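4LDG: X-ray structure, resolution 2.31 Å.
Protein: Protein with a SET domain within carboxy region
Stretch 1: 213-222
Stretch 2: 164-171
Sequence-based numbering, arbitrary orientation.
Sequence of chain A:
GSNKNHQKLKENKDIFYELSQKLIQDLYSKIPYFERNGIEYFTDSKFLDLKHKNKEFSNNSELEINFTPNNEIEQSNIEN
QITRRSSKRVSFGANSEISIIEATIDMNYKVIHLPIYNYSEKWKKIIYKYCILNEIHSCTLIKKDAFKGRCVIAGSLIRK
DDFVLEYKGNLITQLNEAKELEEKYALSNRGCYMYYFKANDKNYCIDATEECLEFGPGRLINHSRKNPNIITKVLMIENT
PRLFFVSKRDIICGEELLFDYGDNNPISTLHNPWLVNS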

# COMPACT_ATOMS: atom_id res chain seq x y z
N LEU A 213 -4.26 8.34 11.13
CA LEU A 213 -5.15 7.65 10.23
C LEU A 213 -4.69 7.76 8.77
O LEU A 213 -4.78 6.80 8.03
CB LEU A 213 -6.56 8.25 10.36
CG LEU A 213 -7.65 7.42 9.68
CD1 LEU A 213 -7.93 6.19 10.54
CD2 LEU A 213 -8.93 8.23 9.43
N GLU A 214 -4.17 8.93 8.38
CA GLU A 214 -3.71 9.15 7.00
C GLU A 214 -2.65 8.15 6.56
O GLU A 214 -2.51 7.93 5.36
CB GLU A 214 -3.17 10.58 6.82
N PHE A 215 -1.91 7.55 7.49
CA PHE A 215 -0.86 6.57 7.12
C PHE A 215 -1.41 5.24 6.58
O PHE A 215 -0.74 4.55 5.80
CB PHE A 215 0.09 6.30 8.27
CG PHE A 215 0.90 7.51 8.70
CD1 PHE A 215 1.00 8.64 7.89
CD2 PHE A 215 1.61 7.48 9.88
CE1 PHE A 215 1.76 9.73 8.28
CE2 PHE A 215 2.36 8.57 10.28
CZ PHE A 215 2.44 9.70 9.48
N GLY A 216 -2.63 4.90 6.95
CA GLY A 216 -3.23 3.69 6.42
C GLY A 216 -2.66 2.47 7.12
O GLY A 216 -1.99 2.59 8.12
N PRO A 217 -2.95 1.27 6.59
CA PRO A 217 -2.62 0.06 7.32
C PRO A 217 -1.33 -0.59 6.87
O PRO A 217 -1.01 -1.66 7.36
CB PRO A 217 -3.79 -0.85 6.99
CG PRO A 217 -4.18 -0.44 5.61
CD PRO A 217 -3.97 1.04 5.56
N GLY A 218 -0.62 0.04 5.95
CA GLY A 218 0.64 -0.47 5.41
C GLY A 218 1.64 -0.80 6.50
O GLY A 218 2.26 -1.86 6.50
N ARG A 219 1.76 0.12 7.45
CA ARG A 219 2.73 0.02 8.54
C ARG A 219 2.48 -1.15 9.50
O ARG A 219 3.37 -1.50 10.27
CB ARG A 219 2.72 1.32 9.35
CG ARG A 219 1.45 1.56 10.15
CD ARG A 219 1.25 3.04 10.45
NE ARG A 219 0.29 3.18 11.54
CZ ARG A 219 0.58 3.13 12.84
NH1 ARG A 219 1.84 2.99 13.27
NH2 ARG A 219 -0.39 3.24 13.74
N LEU A 220 1.26 -1.72 9.48
CA LEU A 220 0.86 -2.79 10.38
C LEU A 220 1.11 -4.19 9.84
O LEU A 220 0.85 -5.16 10.51
CB LEU A 220 -0.63 -2.67 10.67
CG LEU A 220 -1.14 -1.33 11.18
CD1 LEU A 220 -2.65 -1.41 11.35
CD2 LEU A 220 -0.49 -1.00 12.51
N ILE A 221 1.59 -4.30 8.62
CA ILE A 221 1.79 -5.59 8.03
C ILE A 221 2.86 -6.40 8.78
O ILE A 221 3.99 -5.93 9.01
CB ILE A 221 2.10 -5.44 6.53
CG1 ILE A 221 0.83 -4.95 5.81
CG2 ILE A 221 2.54 -6.75 5.94
CD1 ILE A 221 1.06 -4.34 4.47
N ASN A 222 2.49 -7.61 9.17
CA ASN A 222 3.43 -8.49 9.86
C ASN A 222 4.53 -9.05 8.98
O ASN A 222 4.48 -8.99 7.74
CB ASN A 222 2.68 -9.64 10.54
CG ASN A 222 1.79 -9.16 11.65
OD1 ASN A 222 2.16 -8.31 12.45
ND2 ASN A 222 0.58 -9.64 11.67
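Stretch 2 (164-171) VLEYKGNL

No direct hydrogen bond links the two stretches among the atoms modelled; polar groups of the two are instead joined through three waters, two of which link backbone to backbone. Water 1 donates to Glu166 O (2.8 Å from its oxygen) and to Phe215 O (2.7 Å), and accepts from Gly218 N at 3.2 Å. Water 3 donates to Lys168 O at 3.1 Å and to Phe215 O at 3.0 Å, and accepts a weak bond from Arg219 N at 3.1 Å. Phe215 O therefore receives both waters, and each of them also reaches an amide in the following turn of stretch 1 and a carbonyl of stretch 2. Water 2 lies farther along, 2.8 Å from Tyr167 OH, and donates to Arg219 O at 2.7 Å.

Stretch 1 offers a compact, turning surface. A 3-10 segment at its start brings Gly216 N to Leu213 O (3.1 Å), and a second one further on is marked by Leu220 N to Pro217 O (3.1 Å) and Ile221 N to Gly218 O (3.3 Å). Gly216 adopts a positive phi of 77°, a value that favours glycine. Stretch 2 enters as a strand at Val164, runs extended through Leu165 and Glu166, passes through a loop around Lys168 and Gly169, and is again a strand at Asn170 and Leu171. Along the contact the two chains run in opposite senses: Tyr167 lies nearest Gly218, with CA atoms 5.2 Å apart, whereas the later Lys168 lies nearest the earlier Phe215, CA to CA 4.9 Å.

At the Phe215 end, the packing is built around the aromatic ring. Gly169 CA sits over one face, 3.7 Å from the ring centroid and 14° off the ring normal, in a CH-pi contact; its closest ring atom is Phe215 CE1, at 3.6 Å. The backbone of Gly169 itself lies over the ring. Asn170 OD1 approaches the ring edge, 4.0 Å from Phe215 CZ. Lys168 points its CA-to-CB bond toward stretch 1, and its aliphatic chain passes the backbone there, with Lys168 CB 3.4 Å from Phe215 O and Lys168 CD 3.3 Å from Glu214 O. Its NZ is hydrogen-bonded elsewhere in the structure.

Leu165, also directed toward stretch 1, fills the apolar part of the contact. Its CD1 lies 3.8 Å from Pro217 CG, 3.8 Å from Gly218 N and 4.1 Å from Ile221 CD1, so one methyl touches Pro217, Gly218 and Ile221. Gly218 permits a close approach here: a CB at this position would point toward stretch 2 and come within 3.0 Å of Glu166 O, a clash. Tyr167 leaves the backbone sideways, but the end of its side chain comes nearer, placing CE1 3.8 Å from Arg219 CA and 4.1 Å from Gly218 O. Together the two stretches bury 479 Å², both sides summed.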

# COMPACT_ATOMS: atom_id res chain seq x y z
N VAL A 164 -0.65 -2.70 -3.91
CA VAL A 164 -1.37 -3.06 -2.67
C VAL A 164 -1.65 -1.82 -1.81
O VAL A 164 -2.81 -1.41 -1.63
CB VAL A 164 -0.63 -4.19 -1.94
CG1 VAL A 164 -1.31 -4.57 -0.63
CG2 VAL A 164 -0.56 -5.42 -2.84
N LEU A 165 -0.59 -1.20 -1.30
CA LEU A 165 -0.72 -0.06 -0.39
C LEU A 165 0.55 0.72 -0.46
O LEU A 165 1.63 0.14 -0.73
CB LEU A 165 -0.85 -0.54 1.06
CG LEU A 165 -2.13 -1.22 1.54
CD1 LEU A 165 -1.87 -1.86 2.90
CD2 LEU A 165 -3.30 -0.24 1.62
N GLU A 166 0.47 2.01 -0.18
CA GLU A 166 1.69 2.79 -0.05
C GLU A 166 2.16 2.63 1.38
O GLU A 166 1.33 2.56 2.27
CB GLU A 166 1.47 4.27 -0.39
CG GLU A 166 2.74 5.10 -0.29
CD GLU A 166 2.57 6.57 -0.60
OE1 GLU A 166 1.47 6.99 -1.04
OE2 GLU A 166 3.56 7.32 -0.42
N TYR A 167 3.47 2.57 1.60
CA TYR A 167 4.00 2.65 2.95
C TYR A 167 4.13 4.13 3.29
O TYR A 167 5.12 4.77 2.97
CB TYR A 167 5.34 1.94 3.05
CG TYR A 167 5.76 1.64 4.47
CD1 TYR A 167 5.43 0.42 5.05
CD2 TYR A 167 6.44 2.57 5.25
CE1 TYR A 167 5.79 0.12 6.35
CE2 TYR A 167 6.80 2.27 6.56
CZ TYR A 167 6.46 1.04 7.10
OH TYR A 167 6.81 0.69 8.37
N LYS A 168 3.10 4.67 3.92
CA LYS A 168 3.05 6.09 4.28
C LYS A 168 3.63 6.41 5.64
O LYS A 168 3.54 5.62 6.57
CB LYS A 168 1.60 6.54 4.29
CG LYS A 168 0.99 6.59 2.90
CD LYS A 168 -0.50 6.81 2.94
CE LYS A 168 -0.94 7.32 1.60
NZ LYS A 168 -2.40 7.08 1.40
N GLY A 169 4.18 7.61 5.78
CA GLY A 169 4.73 8.05 7.06
C GLY A 169 5.38 9.38 6.82
O GLY A 169 5.17 9.94 5.78
N ASN A 170 6.18 9.87 7.78
CA ASN A 170 7.04 11.04 7.56
C ASN A 170 8.36 10.60 6.97
O ASN A 170 9.08 9.77 7.54
CB ASN A 170 7.32 11.79 8.87
CG ASN A 170 6.06 12.22 9.58
OD1 ASN A 170 5.10 12.68 8.95
ND2 ASN A 170 6.05 12.09 10.91
N LEU A 171 8.71 11.20 5.84
CA LEU A 171 9.91 10.85 5.13
C LEU A 171 11.04 11.60 5.77
O LEU A 171 10.94 12.80 5.96
CB LEU A 171 9.79 11.23 3.66
CG LEU A 171 11.06 10.95 2.84
CD1 LEU A 171 11.28 9.45 2.66
CD2 LEU A 171 11.01 11.66 1.49
O HOH W 1 -0.84 2.58 4.01
O HOH W 2 5.83 -1.77 9.27
O HOH W 3 1.82 3.04 6.48